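Side-chain contacts in pyruvate kinase (Pseudomonas aeruginosa, PDB 6QXL), which probably catalyses the last step of glycolysis, moving the phosphate of phosphoenolpyruvate to ADP to give pyruvate and ATP, and binds glucose-6-phosphate: residues R48-L51 with V52-A56; A77-N81 with K82-L86; I267-H270 with A271-N275; S349-L352 with G353-F356; R409-Q412 with A413-A416. All coordinates share one frame; numbering follows the deposited sequence.

Contact 1: R48-L51 with V52-A56; sequences RARL and VRELA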
loop_
_atom_site.group_PDB
_atom_site.type_symbol
_atom_site.label_atom_id
_atom_site.label_comp_id
_atom_site.label_asym_id
_atom_site.label_seq_id
_atom_site.Cartn_x
_atom_site.Cartn_y
_atom_site.Cartn_z
ATOM N N ARG A 48 27.380 -44.345 1.946
ATOM C CA ARG A 48 27.350 -42.895 2.104
ATOM C C ARG A 48 26.296 -42.460 3.141
ATOM O O ARG A 48 26.577 -41.639 4.015
ATOM C CB ARG A 48 27.087 -42.211 0.761
ATOM C CG ARG A 48 28.253 -42.276 -0.201
ATOM C CD ARG A 48 27.803 -41.901 -1.590
ATOM N NE ARG A 48 28.869 -42.087 -2.585
ATOM C CZ ARG A 48 28.651 -42.150 -3.904
ATOM N NH1 ARG A 48 27.411 -42.024 -4.403
ATOM N NH2 ARG A 48 29.657 -42.323 -4.736
ATOM N N ALA A 49 25.107 -43.051 3.060
ATOM C CA ALA A 49 24.028 -42.717 4.002
ATOM C C ALA A 49 24.455 -42.938 5.446
ATOM O O ALA A 49 24.253 -42.054 6.301
ATOM C CB ALA A 49 22.771 -43.511 3.694
ATOM N N ARG A 50 25.080 -44.092 5.700
ATOM C CA ARG A 50 25.543 -44.428 7.041
ATOM C C ARG A 50 26.619 -43.446 7.494
ATOM O O ARG A 50 26.628 -43.010 8.648
ATOM C CB ARG A 50 26.053 -45.865 7.066
ATOM C CG ARG A 50 26.528 -46.451 8.375
ATOM C CD ARG A 50 26.780 -47.957 8.351
ATOM N NE ARG A 50 25.906 -48.867 7.552
ATOM C CZ ARG A 50 24.612 -49.111 7.794
ATOM N NH1 ARG A 50 23.929 -49.925 6.998
ATOM N NH2 ARG A 50 23.995 -48.532 8.822
ATOM N N LEU A 51 27.496 -43.075 6.576
ATOM C CA LEU A 51 28.642 -42.248 6.908
ATOM C C LEU A 51 28.219 -40.812 7.231
ATOM O O LEU A 51 28.772 -40.196 8.145
ATOM C CB LEU A 51 29.626 -42.271 5.731
ATOM C CG LEU A 51 31.136 -42.230 5.936
ATOM C CD1 LEU A 51 31.594 -43.113 7.072
ATOM C CD2 LEU A 51 31.831 -42.656 4.647
ATOM N N VAL A 52 27.250 -40.283 6.493
ATOM C CA VAL A 52 26.809 -38.914 6.727
ATOM C C VAL A 52 26.111 -38.846 8.072
ATOM O O VAL A 52 26.368 -37.936 8.858
ATOM C CB VAL A 52 25.899 -38.385 5.595
ATOM C CG1 VAL A 52 25.357 -37.001 5.928
ATOM C CG2 VAL A 52 26.515 -38.408 4.268
ATOM N N ARG A 53 25.262 -39.821 8.365
ATOM C CA ARG A 53 24.559 -39.826 9.653
ATOM C C ARG A 53 25.507 -39.969 10.830
ATOM O O ARG A 53 25.318 -39.324 11.848
ATOM C CB ARG A 53 23.471 -40.901 9.677
ATOM C CG ARG A 53 22.260 -40.472 8.877
ATOM C CD ARG A 53 21.230 -41.557 8.723
ATOM N NE ARG A 53 19.969 -40.972 8.237
ATOM C CZ ARG A 53 18.979 -41.647 7.636
ATOM N NH1 ARG A 53 19.056 -42.962 7.466
ATOM N NH2 ARG A 53 17.900 -41.003 7.217
ATOM N N GLU A 54 26.535 -40.793 10.672
ATOM C CA GLU A 54 27.554 -40.974 11.708
ATOM C C GLU A 54 28.324 -39.689 11.936
ATOM O O GLU A 54 28.462 -39.224 13.060
ATOM C CB GLU A 54 28.487 -42.122 11.311
ATOM C CG GLU A 54 27.885 -43.491 11.641
ATOM C CD GLU A 54 28.636 -44.675 11.031
ATOM O OE1 GLU A 54 28.076 -45.796 11.031
ATOM O OE2 GLU A 54 29.777 -44.480 10.566
ATOM N N LEU A 55 28.797 -39.099 10.860
ATOM C CA LEU A 55 29.609 -37.894 10.938
ATOM C C LEU A 55 28.801 -36.673 11.395
ATOM O O LEU A 55 29.323 -35.813 12.113
ATOM C CB LEU A 55 30.273 -37.652 9.598
ATOM C CG LEU A 55 31.378 -38.650 9.284
ATOM C CD1 LEU A 55 31.693 -38.686 7.792
ATOM C CD2 LEU A 55 32.643 -38.322 10.070
ATOM N N ALA A 56 27.539 -36.600 10.996
ATOM C CA ALA A 56 26.664 -35.543 11.510
ATOM C C ALA A 56 26.536 -35.648 13.034
ATOM O O ALA A 56 26.824 -34.677 13.755
ATOM C CB ALA A 56 25.281 -35.594 10.852
#
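Leu51 and Leu55 lie side by side, one helical turn apart, and point the same way. Leu51 CG comes to 4.0 Å from Leu55 CD1. The same methyl, Leu55 CD1, also rests against the backbone, 3.3 Å from Leu51 O. That oxygen accepts the bond from Leu55 N at 2.9 Å. Both leucines pack on Leu22 of helix 19-28, and Leu51 also touches Pro19.

Val52 is the tighter, buried part. Its CG1 is anti to the backbone N (chi1 175°), which puts CG2 beside that N and 3.2 Å from Arg48 O. Val52 N bonds to the same oxygen. The valine side chain also meets Ile26 of helix 19-28. Helix 42-58 is the crossover helix of the beta-alpha-beta unit between strands 32-36 and 64-68, part of the TIM barrel of pyruvate kinase. Ala49 and Val52 touch Leu65 of strand 64-68 and so lie on the barrel side, as does Arg53, whose CG passes 3.6 Å from Ala49 O. The guanidinium of Arg53 forms a salt bridge to Asp189 and hydrogen bonds to the backbone oxygens of Asp187 and Met186.

The solvent side is looser. Arg50 and Glu54 run alongside each other, their flat ends turned 39° apart. The carboxylate meets the arginine chain instead of its charged end: Glu54 OE1 is 3.1 Å from Arg50 CG. The Arg50 chain bends at chi3 (-36°), and Arg50 NE stays 5.1 Å from Glu54 OE1, with no salt bridge between them.

Contact 2: A77-N81 with K82-L86; sequences AKFAN and KRIEL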
loop_
_atom_site.group_PDB
_atom_site.type_symbol
_atom_site.label_atom_id
_atom_site.label_comp_id
_atom_site.label_asym_id
_atom_site.label_seq_id
_atom_site.Cartn_x
_atom_site.Cartn_y
_atom_site.Cartn_z
ATOM N N ALA A 77 21.900 -45.086 -25.933
ATOM C CA ALA A 77 22.629 -46.333 -25.648
ATOM C C ALA A 77 24.164 -46.115 -25.614
ATOM O O ALA A 77 24.626 -44.984 -25.517
ATOM C CB ALA A 77 22.224 -47.411 -26.647
ATOM N N LYS A 78 24.944 -47.180 -25.704
ATOM C CA LYS A 78 26.405 -47.070 -25.682
ATOM C C LYS A 78 27.004 -46.895 -27.075
ATOM O O LYS A 78 26.393 -47.230 -28.087
ATOM C CB LYS A 78 27.032 -48.295 -24.987
ATOM C CG LYS A 78 26.509 -48.557 -23.612
ATOM C CD LYS A 78 27.140 -49.766 -23.004
ATOM C CE LYS A 78 26.861 -49.844 -21.554
ATOM N NZ LYS A 78 27.156 -51.200 -21.000
ATOM N N PHE A 79 28.258 -46.478 -27.089
ATOM C CA PHE A 79 29.070 -46.295 -28.280
ATOM C C PHE A 79 30.172 -47.336 -28.281
ATOM O O PHE A 79 30.496 -47.862 -27.255
ATOM C CB PHE A 79 29.712 -44.947 -28.287
ATOM C CG PHE A 79 28.803 -43.835 -28.646
ATOM C CD1 PHE A 79 28.106 -43.167 -27.681
ATOM C CD2 PHE A 79 28.698 -43.420 -29.928
ATOM C CE1 PHE A 79 27.296 -42.130 -28.000
ATOM C CE2 PHE A 79 27.892 -42.372 -30.256
ATOM C CZ PHE A 79 27.186 -41.729 -29.294
ATOM N N ALA A 80 30.698 -47.685 -29.445
ATOM C CA ALA A 80 31.747 -48.701 -29.554
ATOM C C ALA A 80 33.052 -48.345 -28.884
ATOM O O ALA A 80 33.652 -49.140 -28.217
ATOM C CB ALA A 80 31.987 -49.041 -30.995
ATOM N N ASN A 81 33.467 -47.123 -29.097
ATOM C CA ASN A 81 34.635 -46.524 -28.500
ATOM C C ASN A 81 33.865 -45.583 -27.659
ATOM O O ASN A 81 33.318 -44.675 -28.193
ATOM C CB ASN A 81 35.417 -45.769 -29.537
ATOM C CG ASN A 81 35.761 -46.621 -30.716
ATOM O OD1 ASN A 81 36.237 -47.716 -30.561
ATOM N ND2 ASN A 81 35.501 -46.127 -31.898
ATOM N N LYS A 82 34.068 -45.507 -26.380
ATOM C CA LYS A 82 33.091 -44.839 -25.526
ATOM C C LYS A 82 32.551 -43.438 -25.777
ATOM O O LYS A 82 31.585 -43.080 -25.200
ATOM C CB LYS A 82 33.574 -44.943 -24.101
ATOM C CG LYS A 82 34.380 -46.181 -23.851
ATOM C CD LYS A 82 34.812 -46.283 -22.408
ATOM C CE LYS A 82 34.486 -47.651 -21.834
ATOM N NZ LYS A 82 33.991 -47.538 -20.432
ATOM N N ARG A 83 33.210 -42.629 -26.557
ATOM C CA ARG A 83 32.735 -41.312 -26.799
ATOM C C ARG A 83 32.996 -40.889 -28.213
ATOM O O ARG A 83 33.814 -41.439 -28.868
ATOM C CB ARG A 83 33.463 -40.390 -25.827
ATOM C CG ARG A 83 33.088 -38.931 -25.896
ATOM C CD ARG A 83 33.816 -38.146 -24.847
ATOM N NE ARG A 83 35.258 -38.124 -25.046
ATOM C CZ ARG A 83 35.902 -37.295 -25.859
ATOM N NH1 ARG A 83 37.226 -37.354 -25.946
ATOM N NH2 ARG A 83 35.229 -36.418 -26.588
ATOM N N ILE A 84 32.226 -39.954 -28.704
ATOM C CA ILE A 84 32.451 -39.364 -30.023
ATOM C C ILE A 84 32.389 -37.849 -29.905
ATOM O O ILE A 84 31.946 -37.306 -28.903
ATOM C CB ILE A 84 31.418 -39.824 -31.093
ATOM C CG1 ILE A 84 29.981 -39.419 -30.668
ATOM C CG2 ILE A 84 31.476 -41.320 -31.309
ATOM C CD1 ILE A 84 28.988 -39.325 -31.809
ATOM N N GLU A 85 32.801 -37.177 -30.964
ATOM C CA GLU A 85 32.756 -35.731 -31.074
ATOM C C GLU A 85 32.015 -35.354 -32.336
ATOM O O GLU A 85 32.271 -35.904 -33.386
ATOM C CB GLU A 85 34.196 -35.182 -31.128
ATOM C CG GLU A 85 34.783 -34.814 -29.774
ATOM C CD GLU A 85 34.327 -33.448 -29.267
ATOM O OE1 GLU A 85 34.559 -33.219 -28.052
ATOM O OE2 GLU A 85 33.854 -32.565 -30.055
ATOM N N LEU A 86 31.118 -34.385 -32.232
ATOM C CA LEU A 86 30.257 -33.969 -33.341
ATOM C C LEU A 86 30.428 -32.506 -33.623
ATOM O O LEU A 86 30.583 -31.711 -32.700
ATOM C CB LEU A 86 28.774 -34.250 -33.049
ATOM C CG LEU A 86 28.309 -35.689 -32.956
ATOM C CD1 LEU A 86 26.892 -35.754 -32.363
ATOM C CD2 LEU A 86 28.339 -36.298 -34.358
#
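Phe79 and Ile84 meet at the start of strand 83-86, where the loop after strand 74-75 turns into a two-stranded antiparallel sheet with strand 152-155. The loop folds back so that the phenylalanine, five residues earlier, lies against the isoleucine.

Phe79 can be followed outward. Its CG stands anti to the carbonyl carbon (chi1 -77°), and its CB points toward the strand segment. CB is 4.1 Å from Lys82 O, a loose approach. Further along the ring, CD2 of Phe79 comes to 3.7 Å from Ile84 CG2. The next atom, Phe79 CE2, makes the closest approach, 3.6 Å from Ile84 CD1. CE2 is equally near CG1 of the isoleucine. At the tip, Phe79 CZ is 3.9 Å from Ile84 CG1. Ring atoms CD2, CE2 and CZ carry the apolar contact. The two side chains cross at about a right angle.

Ile84 is set for this by its first torsion. With CG1 between the backbone N and the carbonyl carbon (chi1 61°), CG1 with its CD1 and the CG2 branch all reach ring atoms. The isoleucine also packs on Leu154 of the partner strand and Phe92 of strand 91-95, while Asp156 accepts the backbone N-H of Phe79. Phe79 is buried, although most of the contact lies at the surface.

Around this apolar pair the turn is polar and exposed, with Asn81, Lys82 and Arg83 at the surface. Within the strand, Arg83 NH2 forms a long salt bridge to Glu85 OE1 at 3.6 Å.

Contact 3: I267-H270 with A271-N275; sequences IILH and ARRNN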
loop_
_atom_site.group_PDB
_atom_site.type_symbol
_atom_site.label_atom_id
_atom_site.label_comp_id
_atom_site.label_asym_id
_atom_site.label_seq_id
_atom_site.Cartn_x
_atom_site.Cartn_y
_atom_site.Cartn_z
ATOM N N ILE A 267 7.166 -20.438 -8.606
ATOM C CA ILE A 267 7.189 -21.713 -7.905
ATOM C C ILE A 267 7.482 -21.495 -6.413
ATOM O O ILE A 267 6.800 -22.044 -5.561
ATOM C CB ILE A 267 8.225 -22.662 -8.513
ATOM C CG1 ILE A 267 7.830 -23.083 -9.925
ATOM C CG2 ILE A 267 8.385 -23.898 -7.642
ATOM C CD1 ILE A 267 8.984 -23.629 -10.741
ATOM N N ILE A 268 8.492 -20.691 -6.106
ATOM C CA ILE A 268 8.857 -20.459 -4.721
ATOM C C ILE A 268 7.683 -19.851 -3.969
ATOM O O ILE A 268 7.316 -20.321 -2.891
ATOM C CB ILE A 268 10.092 -19.557 -4.625
ATOM C CG1 ILE A 268 11.316 -20.319 -5.095
ATOM C CG2 ILE A 268 10.290 -19.057 -3.206
ATOM C CD1 ILE A 268 12.507 -19.437 -5.397
ATOM N N LEU A 269 7.079 -18.822 -4.547
ATOM C CA LEU A 269 5.975 -18.142 -3.894
ATOM C C LEU A 269 4.766 -19.066 -3.703
ATOM O O LEU A 269 4.202 -19.147 -2.615
ATOM C CB LEU A 269 5.582 -16.912 -4.684
ATOM C CG LEU A 269 4.436 -16.080 -4.096
ATOM C CD1 LEU A 269 4.870 -15.352 -2.807
ATOM C CD2 LEU A 269 3.915 -15.108 -5.142
ATOM N N HIS A 270 4.373 -19.780 -4.751
ATOM C CA HIS A 270 3.218 -20.661 -4.629
ATOM C C HIS A 270 3.480 -21.788 -3.642
ATOM O O HIS A 270 2.593 -22.171 -2.883
ATOM C CB HIS A 270 2.781 -21.194 -5.988
ATOM C CG HIS A 270 2.071 -20.176 -6.830
ATOM N ND1 HIS A 270 1.077 -20.503 -7.715
ATOM C CD2 HIS A 270 2.205 -18.827 -6.898
ATOM C CE1 HIS A 270 0.652 -19.411 -8.323
ATOM N NE2 HIS A 270 1.323 -18.378 -7.845
ATOM N N ALA A 271 4.705 -22.296 -3.611
ATOM C CA ALA A 271 5.067 -23.303 -2.619
ATOM C C ALA A 271 4.851 -22.775 -1.211
ATOM O O ALA A 271 4.156 -23.408 -0.400
ATOM C CB ALA A 271 6.497 -23.758 -2.810
ATOM N N ARG A 272 5.409 -21.606 -0.921
ATOM C CA ARG A 272 5.281 -21.036 0.417
ATOM C C ARG A 272 3.817 -20.766 0.771
ATOM O O ARG A 272 3.388 -21.021 1.891
ATOM C CB ARG A 272 6.114 -19.761 0.554
ATOM C CG ARG A 272 7.606 -19.976 0.443
ATOM C CD ARG A 272 8.412 -18.696 0.357
ATOM N NE ARG A 272 8.207 -17.870 1.516
ATOM C CZ ARG A 272 7.755 -16.613 1.533
ATOM N NH1 ARG A 272 7.524 -15.940 0.406
ATOM N NH2 ARG A 272 7.577 -16.010 2.712
ATOM N N ARG A 273 3.041 -20.273 -0.179
ATOM C CA ARG A 273 1.630 -20.003 0.084
ATOM C C ARG A 273 0.861 -21.256 0.459
ATOM O O ARG A 273 -0.021 -21.187 1.316
ATOM C CB ARG A 273 0.959 -19.387 -1.114
ATOM C CG ARG A 273 1.324 -17.976 -1.285
ATOM C CD ARG A 273 0.463 -17.413 -2.370
ATOM N NE ARG A 273 0.812 -16.016 -2.474
ATOM C CZ ARG A 273 0.575 -15.248 -3.520
ATOM N NH1 ARG A 273 -0.008 -15.741 -4.621
ATOM N NH2 ARG A 273 1.006 -13.990 -3.474
ATOM N N ASN A 274 1.213 -22.378 -0.156
ATOM C CA ASN A 274 0.601 -23.654 0.189
ATOM C C ASN A 274 1.330 -24.398 1.318
ATOM O O ASN A 274 1.123 -25.583 1.496
ATOM C CB ASN A 274 0.506 -24.545 -1.045
ATOM C CG ASN A 274 -0.452 -24.014 -2.060
ATOM O OD1 ASN A 274 -1.657 -24.217 -1.932
ATOM N ND2 ASN A 274 0.071 -23.331 -3.067
ATOM N N ASN A 275 2.170 -23.698 2.068
ATOM C CA ASN A 275 2.848 -24.270 3.233
ATOM C C ASN A 275 3.724 -25.468 2.916
ATOM O O ASN A 275 3.752 -26.427 3.650
ATOM C CB ASN A 275 1.823 -24.575 4.329
ATOM C CG ASN A 275 1.084 -23.332 4.801
ATOM O OD1 ASN A 275 1.687 -22.292 5.005
ATOM N ND2 ASN A 275 -0.196 -23.447 5.028
#
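Leu269 has CG anti to its backbone N (chi1 -179°), while Arg273, one turn on, has CG beside its own N (chi1 -75°). Together these torsions bring the leucine methyls against the guanidinium. Leu269 CD2 lies over one face of that group, offset toward its rim, and is 3.5 Å from Arg273 NH2. The arginine chain is extended from CG to NE and crosses the leucine obliquely. Its CG also passes 3.4 Å from Leu269 O.

Arg272 and Ile268 meet by their aliphatic parts: Arg272 CD is 4.0 Å from Ile268 CG2, and the arginine then bends at chi3. Ile268 also packs on Val278 of strand 277-281. Helix 260-273 covers this part of the TIM barrel, and Ala271 joins Ile268 on its inner side.

The helix ends in a Schellman motif. Asn275 has positive phi and is the C-prime residue. Its N bonds to Arg272 O, and Lys276 N bonds to Ala271 O. Just before this, Asn274 leaves the helical backbone and turns its amide back. Both of its nitrogens donate to His270 O: Asn274 N at 3.1 Å and Asn274 ND2 at 2.8 Å. They come from opposite faces of the carbonyl plane, and ND2 stands 36° out of it. The ring of His270 is held separately, through ND1 to Asp235.

His270 O thus takes two hydrogen bonds near the C-terminal end of the helix. Asn274 N makes the usual helix bond. The side-chain N-H of ND2 is the extra donor, and it probably offsets a little of the negative polarity at this helix end.

Contact 4: S349-L352 with G353-F356; sequences SHRL and GQTF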
loop_
_atom_site.group_PDB
_atom_site.type_symbol
_atom_site.label_atom_id
_atom_site.label_comp_id
_atom_site.label_asym_id
_atom_site.label_seq_id
_atom_site.Cartn_x
_atom_site.Cartn_y
_atom_site.Cartn_z
ATOM N N SER A 349 4.460 -9.138 5.510
ATOM C CA SER A 349 3.081 -8.641 5.546
ATOM C C SER A 349 2.145 -9.506 6.439
ATOM O O SER A 349 1.009 -9.125 6.702
ATOM C CB SER A 349 2.512 -8.570 4.132
ATOM O OG SER A 349 2.345 -9.882 3.579
ATOM N N HIS A 350 2.633 -10.671 6.879
ATOM C CA HIS A 350 1.945 -11.526 7.843
ATOM C C HIS A 350 0.581 -12.048 7.412
ATOM O O HIS A 350 -0.307 -12.274 8.236
ATOM C CB HIS A 350 1.894 -10.917 9.251
ATOM C CG HIS A 350 3.244 -10.710 9.861
ATOM N ND1 HIS A 350 3.980 -11.692 10.508
ATOM C CD2 HIS A 350 4.023 -9.613 9.840
ATOM C CE1 HIS A 350 5.128 -11.192 10.863
ATOM N NE2 HIS A 350 5.199 -9.926 10.503
ATOM N N ARG A 351 0.439 -12.233 6.095
ATOM C CA ARG A 351 -0.788 -12.738 5.496
ATOM C C ARG A 351 -2.043 -11.947 5.898
ATOM O O ARG A 351 -3.125 -12.521 6.038
ATOM C CB ARG A 351 -0.918 -14.240 5.799
ATOM C CG ARG A 351 0.258 -15.050 5.257
ATOM C CD ARG A 351 0.119 -16.530 5.547
ATOM N NE ARG A 351 1.061 -17.343 4.760
ATOM C CZ ARG A 351 1.144 -18.668 4.810
ATOM N NH1 ARG A 351 0.348 -19.369 5.631
ATOM N NH2 ARG A 351 2.006 -19.312 4.028
ATOM N N LEU A 352 -1.876 -10.623 6.063
ATOM C CA LEU A 352 -2.994 -9.732 6.384
ATOM C C LEU A 352 -4.115 -9.852 5.370
ATOM O O LEU A 352 -3.870 -9.973 4.162
ATOM C CB LEU A 352 -2.561 -8.266 6.478
ATOM C CG LEU A 352 -2.524 -7.656 7.878
ATOM C CD1 LEU A 352 -1.613 -8.377 8.862
ATOM C CD2 LEU A 352 -2.046 -6.215 7.751
ATOM N N GLY A 353 -5.345 -9.846 5.881
ATOM C CA GLY A 353 -6.539 -9.986 5.052
ATOM C C GLY A 353 -6.911 -11.407 4.693
ATOM O O GLY A 353 -7.991 -11.614 4.168
ATOM N N GLN A 354 -6.047 -12.389 4.962
ATOM C CA GLN A 354 -6.317 -13.763 4.562
ATOM C C GLN A 354 -7.116 -14.526 5.615
ATOM O O GLN A 354 -7.332 -14.032 6.720
ATOM C CB GLN A 354 -5.015 -14.483 4.215
ATOM C CG GLN A 354 -4.348 -13.930 2.961
ATOM C CD GLN A 354 -3.017 -14.599 2.680
ATOM O OE1 GLN A 354 -2.840 -15.794 2.922
ATOM N NE2 GLN A 354 -2.054 -13.811 2.209
ATOM N N THR A 355 -7.552 -15.724 5.256
ATOM C CA THR A 355 -8.344 -16.570 6.128
ATOM C C THR A 355 -7.518 -17.788 6.520
ATOM O O THR A 355 -7.000 -18.491 5.683
ATOM C CB THR A 355 -9.634 -17.003 5.403
ATOM O OG1 THR A 355 -10.452 -15.857 5.176
ATOM C CG2 THR A 355 -10.419 -18.042 6.199
ATOM N N PHE A 356 -7.413 -18.037 7.808
ATOM C CA PHE A 356 -6.698 -19.207 8.314
ATOM C C PHE A 356 -7.653 -20.393 8.415
ATOM O O PHE A 356 -8.872 -20.230 8.577
ATOM C CB PHE A 356 -6.047 -18.922 9.672
ATOM C CG PHE A 356 -5.111 -17.739 9.676
ATOM C CD1 PHE A 356 -4.698 -17.103 8.454
ATOM C CD2 PHE A 356 -4.601 -17.263 10.893
ATOM C CE1 PHE A 356 -3.825 -16.020 8.479
ATOM C CE2 PHE A 356 -3.724 -16.169 10.895
ATOM C CZ PHE A 356 -3.323 -15.562 9.699
#
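The chain reverses in a type II beta turn from Arg351 to Gln354, closed by Gln354 N donating to Arg351 O at 3.1 Å. Gly353 takes the third position with positive phi (83°), as is usual for this turn type.

The turn brings Arg351 and Gln354 together, and they cross obliquely. The glutamine amide meets the start of the arginine chain: Gln354 CD is 3.8 Å from Arg351 CB. Its two ends straddle the same region. Gln354 OE1 is 4.0 Å from Arg351 CG, and Gln354 NE2 is 3.7 Å from Arg351 CA. Gln354 reaches back because CG lies anti to its carbonyl carbon (chi1 -67°) and the chain beyond is extended. Its CB also sits 3.3 Å from Arg351 O. The amide and guanidinium planes are 28° apart.

The turn belongs to the long loop between helix 325-340 and helix 359-373, which links the barrel to the C-terminal alpha/beta domain. Arg351 runs out straight from CG to NE, and its NH2 bonds to Asn275 OD1. A second subunit closes over the loop: Gly353 N donates to His373 of that subunit, and Tyr369 of that subunit is hydrogen-bonded to His350 O.

Phe356 is buried. Its ring end returns toward the first segment, with CE1 4.3 Å from Arg351 CB, a loose touch. The ring also packs on Ser362 and Leu365 of helix 359-373 and meets the ring of His373 from the second subunit. Gln354, by contrast, lies in an exposed position.

Contact 5: R409-Q412 with A413-A416; sequences RETQ and ARVA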
loop_
_atom_site.group_PDB
_atom_site.type_symbol
_atom_site.label_atom_id
_atom_site.label_comp_id
_atom_site.label_asym_id
_atom_site.label_seq_id
_atom_site.Cartn_x
_atom_site.Cartn_y
_atom_site.Cartn_z
ATOM N N ARG A 409 13.754 -38.733 15.873
ATOM C CA ARG A 409 14.833 -38.545 14.910
ATOM C C ARG A 409 14.292 -38.146 13.543
ATOM O O ARG A 409 14.860 -37.287 12.888
ATOM C CB ARG A 409 15.701 -39.787 14.802
ATOM C CG ARG A 409 16.953 -39.679 13.907
ATOM C CD ARG A 409 17.192 -40.879 12.993
ATOM N NE ARG A 409 16.040 -41.370 12.203
ATOM C CZ ARG A 409 15.735 -41.051 10.945
ATOM N NH1 ARG A 409 16.487 -40.179 10.243
ATOM N NH2 ARG A 409 14.633 -41.655 10.416
ATOM N N GLU A 410 13.193 -38.765 13.145
ATOM C CA GLU A 410 12.487 -38.435 11.900
ATOM C C GLU A 410 12.270 -36.911 11.798
ATOM O O GLU A 410 12.580 -36.304 10.775
ATOM C CB GLU A 410 11.150 -39.180 11.888
ATOM C CG GLU A 410 10.363 -39.231 10.635
ATOM C CD GLU A 410 8.961 -39.874 10.842
ATOM O OE1 GLU A 410 8.697 -40.538 11.876
ATOM O OE2 GLU A 410 8.103 -39.685 9.927
ATOM N N THR A 411 11.805 -36.314 12.883
ATOM C CA THR A 411 11.522 -34.890 12.917
ATOM C C THR A 411 12.799 -34.082 13.009
ATOM O O THR A 411 12.940 -33.066 12.333
ATOM C CB THR A 411 10.569 -34.568 14.097
ATOM O OG1 THR A 411 9.357 -35.313 13.917
ATOM C CG2 THR A 411 10.261 -33.103 14.194
ATOM N N GLN A 412 13.733 -34.524 13.845
ATOM C CA GLN A 412 15.006 -33.800 14.006
ATOM C C GLN A 412 15.729 -33.609 12.666
ATOM O O GLN A 412 16.385 -32.599 12.457
ATOM C CB GLN A 412 15.921 -34.543 14.981
ATOM C CG GLN A 412 15.484 -34.438 16.439
ATOM C CD GLN A 412 16.064 -35.530 17.327
ATOM O OE1 GLN A 412 16.858 -36.369 16.875
ATOM N NE2 GLN A 412 15.633 -35.555 18.557
ATOM N N ALA A 413 15.600 -34.588 11.761
ATOM C CA ALA A 413 16.217 -34.500 10.444
ATOM C C ALA A 413 15.368 -33.711 9.458
ATOM O O ALA A 413 15.885 -32.897 8.700
ATOM C CB ALA A 413 16.487 -35.887 9.893
ATOM N N ARG A 414 14.073 -33.972 9.458
ATOM C CA ARG A 414 13.150 -33.314 8.547
ATOM C C ARG A 414 13.358 -31.803 8.504
ATOM O O ARG A 414 13.538 -31.203 7.445
ATOM C CB ARG A 414 11.723 -33.612 8.975
ATOM C CG ARG A 414 10.771 -33.567 7.826
ATOM C CD ARG A 414 9.357 -33.528 8.318
ATOM N NE ARG A 414 8.837 -34.552 9.199
ATOM C CZ ARG A 414 8.639 -35.820 8.896
ATOM N NH1 ARG A 414 9.022 -36.329 7.729
ATOM N NH2 ARG A 414 8.114 -36.621 9.811
ATOM N N VAL A 415 13.407 -31.190 9.664
ATOM C CA VAL A 415 13.444 -29.734 9.723
ATOM C C VAL A 415 14.774 -29.156 9.252
ATOM O O VAL A 415 14.890 -27.951 9.094
ATOM C CB VAL A 415 13.078 -29.207 11.116
ATOM C CG1 VAL A 415 11.729 -29.743 11.536
ATOM C CG2 VAL A 415 14.139 -29.559 12.146
ATOM N N ALA A 416 15.765 -30.000 8.993
ATOM C CA ALA A 416 17.035 -29.510 8.469
ATOM C C ALA A 416 16.891 -28.763 7.131
ATOM O O ALA A 416 17.681 -27.884 6.839
ATOM C CB ALA A 416 18.038 -30.648 8.341
#
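Helix 409-414 is the crossover helix of a beta-alpha-beta unit between strands 402-406 and 421-425 of the C-terminal alpha/beta domain. Across one of its turns Glu410 and Arg414 form a salt bridge. Thr411, next to them, lies about 7 Å from the bound glucose-6-phosphate at its side chain.

Both salt-bridge residues have CG anti to the backbone N, chi1 -168° in Glu410 and -153° in Arg414, and they point the same way side by side. The glutamate is extended; the arginine bends at chi3. Arg414 NH2 donates to Glu410 OE2 at 3.1 Å. The oxygen lies at the edge of the guanidinium, nearly in its plane, but NH2 approaches from above the carboxylate plane. The two planes are 73° apart, and one nitrogen and one oxygen carry the bond. Arg414 NE has Ser386 O, and Trp217 makes a cation-pi contact with the guanidinium.

In the helix backbone, Ala413 N reaches Arg409 O at 3.0 Å, while Arg409 NH1 bridges to Asp189. Val415 closes the contact: its CG1 is 3.6 Å from Thr411 O, which also accepts Val415 N at 3.3 Å.

In the fold
The contacts come one after another along the chain. Contacts 1 and 3 lie on barrel helices 42-58 and 260-273, with centres about 31 Å apart on opposite sides of the chain's centre. Contact 2 is far out on the two-stranded sheet of 83-86, its centre about 57 Å from that of contact 4. Contacts 3 and 4 touch, with centres about 14 Å apart: the loop of 349-356 meets the end of helix 260-273. Contact 5, in the alpha/beta domain, touches contact 1 through Arg53 and Arg409, both paired with Asp189. These two touches join the barrel to what follows it. The loop 349-356 also meets a second subunit, and contact 5 lies near the bound glucose-6-phosphate.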